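Local coordinates for protein globin (Bacillus anthracis, PDB 5V3T) that binds heme and, as a group II truncated hemoglobin, probably takes up oxygen or other small ligands at the heme iron, where cyanide sits in this crystal, at residues G13-Q16 with C17-L21; V22-F25 with Y26-S30; L43-T46 with A47-K51; S92-E95 with Q96-D100; R108-V111 with F112-A116. One frame throughout, in Å; residues are numbered along the deposited sequence.

Interaction 1: G13-Q16 with C17-L21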
# COMPACT_ATOMS: atom_id res chain seq x y z
N GLY A 13 -16.35 10.72 -19.43
CA GLY A 13 -17.68 10.95 -18.90
C GLY A 13 -17.67 11.67 -17.56
O GLY A 13 -18.72 11.85 -16.93
N GLY A 14 -16.49 12.05 -17.09
CA GLY A 14 -16.40 12.85 -15.88
C GLY A 14 -16.74 12.12 -14.59
O GLY A 14 -16.64 10.89 -14.50
N GLU A 15 -17.13 12.91 -13.60
CA GLU A 15 -17.36 12.41 -12.25
C GLU A 15 -18.36 11.25 -12.21
O GLU A 15 -18.13 10.25 -11.53
CB GLU A 15 -17.85 13.55 -11.36
CG GLU A 15 -18.23 13.15 -9.96
CD GLU A 15 -18.64 14.35 -9.12
OE1 GLU A 15 -18.74 15.46 -9.68
OE2 GLU A 15 -18.86 14.18 -7.90
N GLN A 16 -19.46 11.38 -12.96
CA GLN A 16 -20.50 10.35 -12.99
C GLN A 16 -20.00 9.02 -13.53
O GLN A 16 -20.41 7.96 -13.05
CB GLN A 16 -21.70 10.84 -13.83
CG GLN A 16 -22.46 11.99 -13.16
CD GLN A 16 -23.50 12.62 -14.07
OE1 GLN A 16 -23.28 12.79 -15.27
NE2 GLN A 16 -24.65 12.95 -13.51
N CYS A 17 -19.09 9.05 -14.51
CA CYS A 17 -18.53 7.82 -15.03
C CYS A 17 -17.53 7.21 -14.05
O CYS A 17 -17.56 6.01 -13.81
CB CYS A 17 -17.86 8.03 -16.38
SG CYS A 17 -17.09 6.52 -17.06
N ILE A 18 -16.65 8.03 -13.47
CA ILE A 18 -15.67 7.53 -12.50
C ILE A 18 -16.35 6.89 -11.28
O ILE A 18 -15.90 5.84 -10.79
CB ILE A 18 -14.71 8.65 -12.05
CG1 ILE A 18 -13.86 9.10 -13.25
CG2 ILE A 18 -13.83 8.21 -10.88
CD1 ILE A 18 -13.04 7.98 -13.87
N GLU A 19 -17.44 7.51 -10.81
CA GLU A 19 -18.20 6.95 -9.68
C GLU A 19 -18.61 5.52 -10.00
O GLU A 19 -18.33 4.59 -9.24
CB GLU A 19 -19.45 7.80 -9.39
CG GLU A 19 -19.16 9.16 -8.78
CD GLU A 19 -18.71 9.09 -7.32
OE1 GLU A 19 -19.25 8.25 -6.57
OE2 GLU A 19 -17.82 9.88 -6.94
N ILE A 20 -19.25 5.34 -11.15
CA ILE A 20 -19.78 4.04 -11.53
C ILE A 20 -18.68 3.04 -11.87
O ILE A 20 -18.79 1.86 -11.53
CB ILE A 20 -20.72 4.17 -12.74
CG1 ILE A 20 -21.89 5.10 -12.40
CG2 ILE A 20 -21.25 2.81 -13.17
CD1 ILE A 20 -22.75 5.45 -13.59
N LEU A 21 -17.63 3.51 -12.54
CA LEU A 21 -16.53 2.63 -12.93
C LEU A 21 -15.87 2.04 -11.70
O LEU A 21 -15.68 0.83 -11.61
CB LEU A 21 -15.51 3.38 -13.80
CG LEU A 21 -14.25 2.63 -14.25
CD1 LEU A 21 -14.58 1.50 -15.21
CD2 LEU A 21 -13.28 3.60 -14.91
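The first turn of helix 14-31 takes shape here, directly after a Schellman motif whose positive-phi residue, Gly13, ends the short helix 8-11. Gly14 O receives Ile18 N at 3.0 Å in a nearly straight bond, with the N-H pointing almost down the axis of the carbonyl; Cys17 N adds a weak, strongly bent bond to the same oxygen. One residue on, Glu19 N reaches Glu15 O at 2.9 Å, and Ile20 N makes a long, weak bond to Gln16 O. Ile18 CG1 rests 3.5 Å from Gly14 O, and Ile20 CG1 lies 3.3 Å from Gln16 O, so each isoleucine branch lies against the carbonyl that its own amide uses. Glu19 CG, anti to the carbonyl carbon (chi1 -71°), lies 3.1 Å from Glu15 O, and a bend at chi2 turns the carboxylate out beside that of Glu15. Their OE2 atoms stand 4.5 Å apart, a like-charge approach probably eased because Glu19 OE1 forms a salt bridge with Lys51 of helix 44-57. Ile18 packs on the same helix, while Cys17 meets Ile12 and Val103. The Gly-Gly junction leading from a short N-terminal helix into a long one is characteristic of the truncated-hemoglobin fold.

Interaction 2: V22-F25 with Y26-S30. With CYN (cyanide ion), chain D.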
# COMPACT_ATOMS: atom_id res chain seq x y z
N VAL A 22 -15.58 2.89 -10.72
CA VAL A 22 -14.84 2.47 -9.54
C VAL A 22 -15.70 1.60 -8.63
O VAL A 22 -15.23 0.58 -8.11
CB VAL A 22 -14.29 3.69 -8.78
CG1 VAL A 22 -13.68 3.28 -7.43
CG2 VAL A 22 -13.25 4.38 -9.64
N ASP A 23 -16.97 1.96 -8.47
CA ASP A 23 -17.88 1.14 -7.68
C ASP A 23 -18.00 -0.25 -8.33
O ASP A 23 -17.97 -1.27 -7.64
CB ASP A 23 -19.25 1.81 -7.54
CG ASP A 23 -19.23 2.96 -6.56
OD1 ASP A 23 -18.26 3.06 -5.77
OD2 ASP A 23 -20.17 3.78 -6.57
N THR A 24 -18.12 -0.27 -9.65
CA THR A 24 -18.19 -1.52 -10.40
C THR A 24 -16.87 -2.29 -10.29
O THR A 24 -16.87 -3.50 -10.05
CB THR A 24 -18.53 -1.28 -11.88
OG1 THR A 24 -19.82 -0.64 -11.95
CG2 THR A 24 -18.56 -2.58 -12.67
N PHE A 25 -15.76 -1.58 -10.47
CA PHE A 25 -14.43 -2.18 -10.36
C PHE A 25 -14.27 -2.97 -9.06
O PHE A 25 -13.93 -4.17 -9.08
CB PHE A 25 -13.34 -1.11 -10.46
CG PHE A 25 -11.95 -1.66 -10.23
CD1 PHE A 25 -11.42 -2.63 -11.08
CD2 PHE A 25 -11.19 -1.22 -9.16
CE1 PHE A 25 -10.15 -3.12 -10.88
CE2 PHE A 25 -9.92 -1.73 -8.95
CZ PHE A 25 -9.40 -2.69 -9.80
N TYR A 26 -14.53 -2.32 -7.93
CA TYR A 26 -14.32 -2.97 -6.64
C TYR A 26 -15.34 -4.04 -6.33
O TYR A 26 -15.12 -4.87 -5.45
CB TYR A 26 -14.30 -1.93 -5.52
CG TYR A 26 -12.97 -1.25 -5.51
CD1 TYR A 26 -11.81 -1.96 -5.23
CD2 TYR A 26 -12.87 0.09 -5.80
CE1 TYR A 26 -10.59 -1.35 -5.24
CE2 TYR A 26 -11.66 0.70 -5.82
CZ TYR A 26 -10.53 -0.02 -5.53
OH TYR A 26 -9.35 0.63 -5.54
N SER A 27 -16.45 -4.00 -7.04
CA SER A 27 -17.37 -5.13 -7.01
C SER A 27 -16.64 -6.36 -7.54
O SER A 27 -16.67 -7.42 -6.92
CB SER A 27 -18.65 -4.84 -7.82
OG SER A 27 -19.59 -5.89 -7.70
N TYR A 28 -15.94 -6.21 -8.67
CA TYR A 28 -15.20 -7.34 -9.24
C TYR A 28 -14.03 -7.73 -8.34
O TYR A 28 -13.79 -8.91 -8.10
CB TYR A 28 -14.71 -7.04 -10.67
CG TYR A 28 -15.81 -7.15 -11.72
CD1 TYR A 28 -16.37 -8.38 -12.03
CD2 TYR A 28 -16.28 -6.03 -12.40
CE1 TYR A 28 -17.38 -8.50 -12.97
CE2 TYR A 28 -17.28 -6.14 -13.35
CZ TYR A 28 -17.82 -7.37 -13.64
OH TYR A 28 -18.82 -7.49 -14.57
N VAL A 29 -13.33 -6.73 -7.81
CA VAL A 29 -12.22 -6.99 -6.89
C VAL A 29 -12.66 -7.85 -5.70
O VAL A 29 -12.03 -8.85 -5.36
CB VAL A 29 -11.60 -5.68 -6.37
CG1 VAL A 29 -10.59 -5.98 -5.24
CG2 VAL A 29 -10.96 -4.91 -7.52
N SER A 30 -13.78 -7.47 -5.09
CA SER A 30 -14.28 -8.15 -3.91
C SER A 30 -14.62 -9.62 -4.18
O SER A 30 -14.64 -10.43 -3.26
CB SER A 30 -15.51 -7.43 -3.36
OG SER A 30 -16.66 -7.71 -4.15
C CYN D . -5.73 -0.47 -5.71
N CYN D . -6.84 -0.72 -5.91
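Phe25 and Tyr26, adjacent on helix 14-31, meet as a T-shaped pair: the Phe25 edge points into the Tyr26 face with ring planes at 64°, and CD2 of Phe25 stands over the centre of the tyrosine ring, 3.7 Å above its plane. On the phenylalanine's own face sits Val29, one turn later. Its CG2 methyl makes a CH-pi contact 3.7 Å from the Phe25 ring centroid, displaced toward the rim and closest to CZ. The phenylalanine is thus a wedge, its edge in the tyrosine and its face under the valine methyl. Phe25 CG is anti to the backbone N (chi1 175°), whereas Tyr26 CG is anti to its carbonyl carbon (chi1 -78°), and these different settings let neighbouring rings meet at a steep angle. Val22 CG1 runs alongside the tyrosine, 3.7 Å from Tyr26 CE2. This packing builds part of the distal wall of the globin heme pocket: Tyr26 OH donates a hydrogen bond of 2.9 Å to the cyanide N and also pairs with Gln50, while Phe25 makes an edge-to-face contact with Trp90. Toward the partly exposed side, Thr24 CG2 nestles 3.8 Å from Tyr28 CE2, the two side chains pointing the same way. Tyr28 OH is tied to Asp100 of helix 84-101. Beneath the side chains, Tyr26 N bonds to Val22 O at 3.0 Å.

Interaction 3: L43-T46 with A47-K51. With HEM (protoporphyrin IX containing Fe), chain C.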
# COMPACT_ATOMS: atom_id res chain seq x y z
N LEU A 43 -14.53 -2.04 1.42
CA LEU A 43 -13.80 -1.38 0.34
C LEU A 43 -14.27 0.06 0.10
O LEU A 43 -13.85 0.70 -0.86
CB LEU A 43 -13.93 -2.19 -0.95
CG LEU A 43 -13.16 -3.51 -0.99
CD1 LEU A 43 -13.56 -4.36 -2.19
CD2 LEU A 43 -11.68 -3.21 -1.04
N THR A 44 -15.14 0.55 0.98
CA THR A 44 -15.71 1.88 0.83
C THR A 44 -14.64 2.97 0.77
O THR A 44 -14.61 3.76 -0.17
CB THR A 44 -16.68 2.22 1.98
OG1 THR A 44 -17.74 1.25 2.00
CG2 THR A 44 -17.26 3.61 1.79
N GLU A 45 -13.76 2.99 1.77
CA GLU A 45 -12.74 4.02 1.84
C GLU A 45 -11.75 3.89 0.67
O GLU A 45 -11.32 4.90 0.08
CB GLU A 45 -12.01 3.98 3.19
CG GLU A 45 -10.84 4.95 3.29
CD GLU A 45 -11.25 6.42 3.19
OE1 GLU A 45 -12.46 6.75 3.19
OE2 GLU A 45 -10.33 7.27 3.10
N THR A 46 -11.43 2.65 0.31
CA THR A 46 -10.58 2.39 -0.85
C THR A 46 -11.23 2.91 -2.15
O THR A 46 -10.57 3.55 -2.98
CB THR A 46 -10.28 0.88 -0.99
OG1 THR A 46 -9.66 0.42 0.21
CG2 THR A 46 -9.35 0.63 -2.17
N ALA A 47 -12.52 2.63 -2.32
CA ALA A 47 -13.24 3.12 -3.50
C ALA A 47 -13.29 4.65 -3.56
O ALA A 47 -13.15 5.24 -4.63
CB ALA A 47 -14.65 2.55 -3.54
N ARG A 48 -13.51 5.27 -2.40
CA ARG A 48 -13.56 6.73 -2.32
C ARG A 48 -12.23 7.30 -2.77
O ARG A 48 -12.18 8.23 -3.58
CB ARG A 48 -13.87 7.19 -0.89
CG ARG A 48 -14.17 8.69 -0.79
CD ARG A 48 -14.29 9.14 0.66
NE ARG A 48 -13.01 9.08 1.37
CZ ARG A 48 -12.15 10.09 1.46
NH1 ARG A 48 -11.02 9.94 2.14
NH2 ARG A 48 -12.42 11.24 0.88
N LYS A 49 -11.15 6.72 -2.25
CA LYS A 49 -9.81 7.20 -2.55
C LYS A 49 -9.46 6.98 -4.02
O LYS A 49 -8.82 7.83 -4.64
CB LYS A 49 -8.77 6.52 -1.64
CG LYS A 49 -8.77 7.10 -0.21
CD LYS A 49 -7.66 6.51 0.68
CE LYS A 49 -7.93 5.07 1.05
NZ LYS A 49 -7.03 4.56 2.13
N GLN A 50 -9.88 5.85 -4.57
CA GLN A 50 -9.60 5.52 -5.96
C GLN A 50 -10.31 6.49 -6.90
O GLN A 50 -9.78 6.84 -7.96
CB GLN A 50 -10.01 4.08 -6.28
CG GLN A 50 -9.66 3.65 -7.71
CD GLN A 50 -8.17 3.47 -7.91
OE1 GLN A 50 -7.45 4.40 -8.26
NE2 GLN A 50 -7.70 2.26 -7.66
N LYS A 51 -11.52 6.90 -6.54
CA LYS A 51 -12.25 7.88 -7.35
C LYS A 51 -11.51 9.21 -7.35
O LYS A 51 -11.41 9.86 -8.39
CB LYS A 51 -13.67 8.07 -6.82
CG LYS A 51 -14.53 6.84 -6.98
CD LYS A 51 -15.80 6.99 -6.20
CE LYS A 51 -16.62 5.73 -6.26
NZ LYS A 51 -17.75 5.82 -5.30
CHA HEM C . -4.25 1.10 -2.21
CHB HEM C . -3.66 -3.48 -4.01
CHC HEM C . -2.61 -1.50 -8.35
CHD HEM C . -4.08 2.91 -6.85
C1A HEM C . -4.19 -0.29 -2.33
C2A HEM C . -4.40 -1.25 -1.26
C3A HEM C . -4.24 -2.49 -1.75
C4A HEM C . -3.91 -2.39 -3.16
CMA HEM C . -4.38 -3.81 -0.95
CAA HEM C . -4.77 -0.88 0.20
CBA HEM C . -6.14 -0.20 0.21
CGA HEM C . -6.21 0.84 1.29
O1A HEM C . -5.33 0.81 2.20
O2A HEM C . -7.14 1.69 1.25
C1B HEM C . -3.30 -3.34 -5.34
C2B HEM C . -2.94 -4.40 -6.25
C3B HEM C . -2.64 -3.85 -7.44
C4B HEM C . -2.80 -2.41 -7.33
CMB HEM C . -2.90 -5.91 -5.93
CAB HEM C . -2.21 -4.61 -8.71
CBB HEM C . -1.31 -4.08 -9.56
C1C HEM C . -3.02 -0.20 -8.35
C2C HEM C . -3.19 0.64 -9.52
C3C HEM C . -3.60 1.84 -9.11
C4C HEM C . -3.70 1.84 -7.66
CMC HEM C . -2.96 0.24 -11.00
CAC HEM C . -3.88 3.03 -10.07
CBC HEM C . -4.91 3.81 -9.78
C1D HEM C . -4.25 2.82 -5.47
C2D HEM C . -4.64 3.93 -4.63
C3D HEM C . -4.69 3.39 -3.20
C4D HEM C . -4.33 1.98 -3.29
CMD HEM C . -4.95 5.37 -5.09
CAD HEM C . -5.06 4.20 -1.94
CBD HEM C . -3.77 4.48 -1.17
CGD HEM C . -4.02 5.48 -0.07
O1D HEM C . -4.10 5.03 1.11
O2D HEM C . -4.14 6.70 -0.35
NA HEM C . -3.89 -1.03 -3.48
NB HEM C . -3.21 -2.14 -6.04
NC HEM C . -3.35 0.56 -7.23
ND HEM C . -4.07 1.69 -4.64
FE HEM C . -3.79 -0.24 -5.38
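O2A of a heme propionate is gripped by two side chains a turn apart, Thr46 OG1 and Lys49 NZ, each at 3.0 Å. Lys49 NZ also reaches O1D of the other propionate at 3.1 Å, bridging the two acids; its bend at chi3 (-71°) carries the ammonium back over residues 43-46, with CE 3.5 Å from Glu45 O. Glu45 crosses this lysine at about a right angle and spends its carboxylate on Arg48. Arg48 binds side-on, NE to Glu45 OE1 at 3.0 Å and NH1 to Glu45 OE2 at 2.9 Å. OE2 uses its syn lone pair, whereas NE approaches OE1 well out of the carboxylate plane, the two planar groups being turned 33° apart. A second carboxylate, Glu67, also holds Arg48 NH1, which should fix the arginine's orientation. Gln50 OE1 lies against the heme's CBC, and the residue lines the cyanide pocket. Leu43 occupies the N-cap position, its O accepting Ala47 N. Thr46 and Ala47 pack on Tyr26 of helix 14-31, Arg48 and Lys49 on His68 of helix 63-68, and Lys49 also touches Arg114 of the second subunit, so the start of helix 44-57 lies between heme, neighbouring helices and dimer partner.

Interaction 4: S92-E95 with Q96-D100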
# COMPACT_ATOMS: atom_id res chain seq x y z
N SER A 92 -7.66 -7.20 -15.21
CA SER A 92 -8.82 -7.97 -15.65
C SER A 92 -10.13 -7.43 -15.08
O SER A 92 -11.13 -7.30 -15.80
CB SER A 92 -8.67 -9.45 -15.27
OG SER A 92 -9.87 -10.14 -15.58
N CYS A 93 -10.13 -7.12 -13.79
CA CYS A 93 -11.31 -6.55 -13.16
C CYS A 93 -11.62 -5.19 -13.75
O CYS A 93 -12.79 -4.85 -13.95
CB CYS A 93 -11.13 -6.42 -11.65
SG CYS A 93 -11.11 -8.02 -10.78
N MET A 94 -10.58 -4.41 -14.03
CA MET A 94 -10.80 -3.07 -14.59
C MET A 94 -11.37 -3.15 -16.00
O MET A 94 -12.23 -2.34 -16.37
CB MET A 94 -9.50 -2.25 -14.59
CG MET A 94 -9.68 -0.80 -15.11
SD MET A 94 -10.93 0.13 -14.20
CE MET A 94 -10.06 0.52 -12.69
N GLU A 95 -10.88 -4.11 -16.79
CA GLU A 95 -11.41 -4.36 -18.12
C GLU A 95 -12.91 -4.64 -18.08
O GLU A 95 -13.69 -4.10 -18.88
CB GLU A 95 -10.68 -5.53 -18.77
CG GLU A 95 -9.84 -5.15 -19.97
CD GLU A 95 -9.13 -6.33 -20.61
OE1 GLU A 95 -9.05 -7.40 -19.96
OE2 GLU A 95 -8.66 -6.19 -21.76
N GLN A 96 -13.31 -5.50 -17.14
CA GLN A 96 -14.72 -5.88 -17.00
C GLN A 96 -15.56 -4.70 -16.50
O GLN A 96 -16.70 -4.53 -16.94
CB GLN A 96 -14.85 -7.06 -16.04
CG GLN A 96 -14.12 -8.30 -16.51
CD GLN A 96 -14.13 -9.40 -15.47
OE1 GLN A 96 -13.11 -9.66 -14.82
NE2 GLN A 96 -15.27 -10.03 -15.29
N ALA A 97 -15.00 -3.91 -15.59
CA ALA A 97 -15.67 -2.70 -15.13
C ALA A 97 -15.88 -1.71 -16.29
O ALA A 97 -16.93 -1.09 -16.40
CB ALA A 97 -14.88 -2.04 -14.00
N MET A 98 -14.87 -1.59 -17.15
CA MET A 98 -14.97 -0.70 -18.29
C MET A 98 -16.03 -1.19 -19.27
O MET A 98 -16.77 -0.39 -19.83
CB MET A 98 -13.62 -0.56 -18.99
CG MET A 98 -12.60 0.30 -18.25
SD MET A 98 -11.02 0.33 -19.12
CE MET A 98 -10.28 1.77 -18.34
N ASP A 99 -16.06 -2.50 -19.51
CA ASP A 99 -17.10 -3.08 -20.35
C ASP A 99 -18.47 -2.74 -19.77
O ASP A 99 -19.34 -2.20 -20.47
CB ASP A 99 -16.92 -4.60 -20.47
CG ASP A 99 -15.77 -4.98 -21.39
OD1 ASP A 99 -15.21 -4.08 -22.06
OD2 ASP A 99 -15.42 -6.18 -21.44
N ASP A 100 -18.65 -2.99 -18.48
CA ASP A 100 -19.94 -2.80 -17.83
C ASP A 100 -20.35 -1.33 -17.83
O ASP A 100 -21.53 -1.00 -17.86
CB ASP A 100 -19.88 -3.27 -16.39
CG ASP A 100 -19.86 -4.79 -16.26
OD1 ASP A 100 -19.87 -5.50 -17.29
OD2 ASP A 100 -19.80 -5.26 -15.11
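Residues 92-95 and 96-100 are consecutive turns of one regular alpha-helix, part of helix 84-101, joined by four i to i+4 bonds. Ala97 N to Cys93 O, Met98 N to Met94 O and Asp99 N to Glu95 O each measure 2.9 Å, and Gln96 N to Ser92 O measures 3.1 Å. Among the side chains, Met94 and Met98 form the apolar pair. Met94 leaves with CG anti to the backbone N (chi1 -177°) and then folds at chi2 and chi3, whereas Met98 stays extended beyond CG, and its terminal CE approaches Met94 CG obliquely at 4.2 Å. Nearer the backbone, Met98 CG passes 3.3 Å from Met94 O. Ala97 CB lies 3.5 Å from Cys93 O. On the more open side Gln96 CG rests 3.2 Å from Ser92 O, and Asp99 CG covers Glu95 O at 3.4 Å, its carboxylate turned to a salt bridge with Arg108. Cys93 and Met94 pack on Phe25 of helix 14-31, while Met98 and Glu95 meet helix 105-122. Such a helix, apolar along its buried sides and polar outside, wedged between two others beside the heme pocket, is typical of the alpha-helical globin fold.

Interaction 5: R108-V111 with F112-A116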
# COMPACT_ATOMS: atom_id res chain seq x y z
N ARG A 108 -10.87 4.67 -23.98
CA ARG A 108 -10.65 3.40 -23.29
C ARG A 108 -9.20 2.97 -23.43
O ARG A 108 -8.56 2.59 -22.44
CB ARG A 108 -11.59 2.32 -23.82
CG ARG A 108 -11.38 0.96 -23.11
CD ARG A 108 -11.90 -0.19 -23.98
NE ARG A 108 -11.70 -1.51 -23.38
CZ ARG A 108 -12.56 -2.10 -22.56
NH1 ARG A 108 -13.68 -1.49 -22.23
NH2 ARG A 108 -12.29 -3.31 -22.07
N GLU A 109 -8.68 3.02 -24.65
CA GLU A 109 -7.32 2.59 -24.89
C GLU A 109 -6.34 3.48 -24.16
O GLU A 109 -5.37 2.99 -23.59
CB GLU A 109 -7.02 2.54 -26.39
CG GLU A 109 -8.03 1.73 -27.22
CD GLU A 109 -8.32 0.32 -26.67
OE1 GLU A 109 -7.44 -0.28 -26.01
OE2 GLU A 109 -9.44 -0.19 -26.90
N PHE A 110 -6.59 4.79 -24.17
CA PHE A 110 -5.75 5.73 -23.43
C PHE A 110 -5.68 5.37 -21.94
O PHE A 110 -4.59 5.18 -21.38
CB PHE A 110 -6.27 7.16 -23.61
CG PHE A 110 -5.41 8.21 -22.95
CD1 PHE A 110 -4.31 8.73 -23.61
CD2 PHE A 110 -5.71 8.67 -21.68
CE1 PHE A 110 -3.51 9.70 -23.00
CE2 PHE A 110 -4.91 9.64 -21.07
CZ PHE A 110 -3.81 10.15 -21.74
N VAL A 111 -6.84 5.24 -21.31
CA VAL A 111 -6.89 5.02 -19.88
C VAL A 111 -6.36 3.62 -19.53
O VAL A 111 -5.60 3.46 -18.56
CB VAL A 111 -8.33 5.19 -19.33
CG1 VAL A 111 -8.40 4.74 -17.87
CG2 VAL A 111 -8.80 6.64 -19.48
N PHE A 112 -6.71 2.62 -20.32
CA PHE A 112 -6.29 1.27 -19.98
C PHE A 112 -4.77 1.12 -20.09
O PHE A 112 -4.15 0.49 -19.24
CB PHE A 112 -6.96 0.23 -20.86
CG PHE A 112 -6.63 -1.17 -20.44
CD1 PHE A 112 -7.37 -1.80 -19.46
CD2 PHE A 112 -5.55 -1.84 -20.98
CE1 PHE A 112 -7.06 -3.09 -19.05
CE2 PHE A 112 -5.23 -3.12 -20.57
CZ PHE A 112 -5.99 -3.74 -19.61
N GLU A 113 -4.19 1.70 -21.14
CA GLU A 113 -2.74 1.61 -21.33
C GLU A 113 -1.98 2.33 -20.23
O GLU A 113 -0.92 1.86 -19.82
CB GLU A 113 -2.34 2.13 -22.70
CG GLU A 113 -2.69 1.14 -23.80
CD GLU A 113 -2.53 1.73 -25.19
OE1 GLU A 113 -1.71 2.65 -25.36
OE2 GLU A 113 -3.26 1.27 -26.10
N ARG A 114 -2.50 3.46 -19.75
CA ARG A 114 -1.86 4.09 -18.60
C ARG A 114 -1.95 3.21 -17.36
O ARG A 114 -0.96 3.03 -16.64
CB ARG A 114 -2.46 5.45 -18.24
CG ARG A 114 -2.03 6.60 -19.11
CD ARG A 114 -2.70 7.87 -18.61
NE ARG A 114 -2.05 9.04 -19.15
CZ ARG A 114 -1.23 9.81 -18.44
NH1 ARG A 114 -0.99 9.52 -17.17
NH2 ARG A 114 -0.66 10.87 -19.00
N LEU A 115 -3.13 2.66 -17.13
CA LEU A 115 -3.34 1.81 -15.97
C LEU A 115 -2.47 0.56 -16.00
O LEU A 115 -1.97 0.11 -14.96
CB LEU A 115 -4.82 1.43 -15.87
CG LEU A 115 -5.78 2.56 -15.51
CD1 LEU A 115 -7.21 2.04 -15.43
CD2 LEU A 115 -5.38 3.14 -14.17
N ALA A 116 -2.26 0.01 -17.20
CA ALA A 116 -1.45 -1.20 -17.35
C ALA A 116 -0.01 -0.93 -16.99
O ALA A 116 0.66 -1.76 -16.36
CB ALA A 116 -1.55 -1.74 -18.76
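Arg114 lies alongside Phe110, one turn earlier on helix 105-122, in contact with it from CB to NE. Its CB lies 3.8 Å from Phe110 O, the carbonyl that accepts Arg114 N, and CG stays 3.7 Å from the same oxygen. With CG anti to the carbonyl carbon (chi1 -78°) and the chain extended from there to NE, the arginine points the same way as the ring. CD then comes 3.8 Å from Phe110 CE2, and NE approaches Phe110 CZ at 3.3 Å. The nitrogen comes at the ring obliquely, with ring and guanidinium planes 42° apart and Phe110 CZ near the guanidinium plane, at its edge. Beyond NE the guanidinium leads on past the ring. Val111 and Leu115 repeat the side-by-side arrangement on the buried side, where Val111 CG1 meets Leu115 CD1 at 3.8 Å and Leu115 CG sits 3.2 Å from Val111 O. Leu115 goes on to pack against Leu54 and Tyr57 of helix 44-57, and Val111 against Met98 of helix 84-101. Glu109 and Glu113 follow one another on the outer surface, OE1 of the first 4.5 Å from OE2 of the second. Phe112 N to Arg108 O, at 2.8 Å, is the shortest of the four backbone bonds joining the segments, and Arg108 NH1 also bonds to Val103 O. The chemistry thus divides by side: valine and leucine bury hydrocarbon against neighbouring helices, while on the exposed side Phe110 lies along the arginine's aliphatic chain and NE, and the nearby glutamate carboxylates probably raise each other's proton affinity slightly.

Overall arrangement
All five interactions are local helix turns in series; none closes a long loop, nests in another or crosses one. From the N terminus, interactions 1 and 2 adjoin on helix 14-31, their centres about 13 Å apart. Helix 44-57 follows with interaction 3, tied back to both by Lys51, which forms salt bridges with Glu19 and Asp23. Interaction 4, on helix 84-101, packs against helix 14-31 as well, meeting interaction 1 where Leu21 lies on Ala97 and touching interaction 2 too. Interaction 5, on the following helix 105-122, joins interaction 4 by a salt bridge and apolar packing. Interactions 3 and 5, centres about 20 Å apart, lie on opposite sides of the chain's centre.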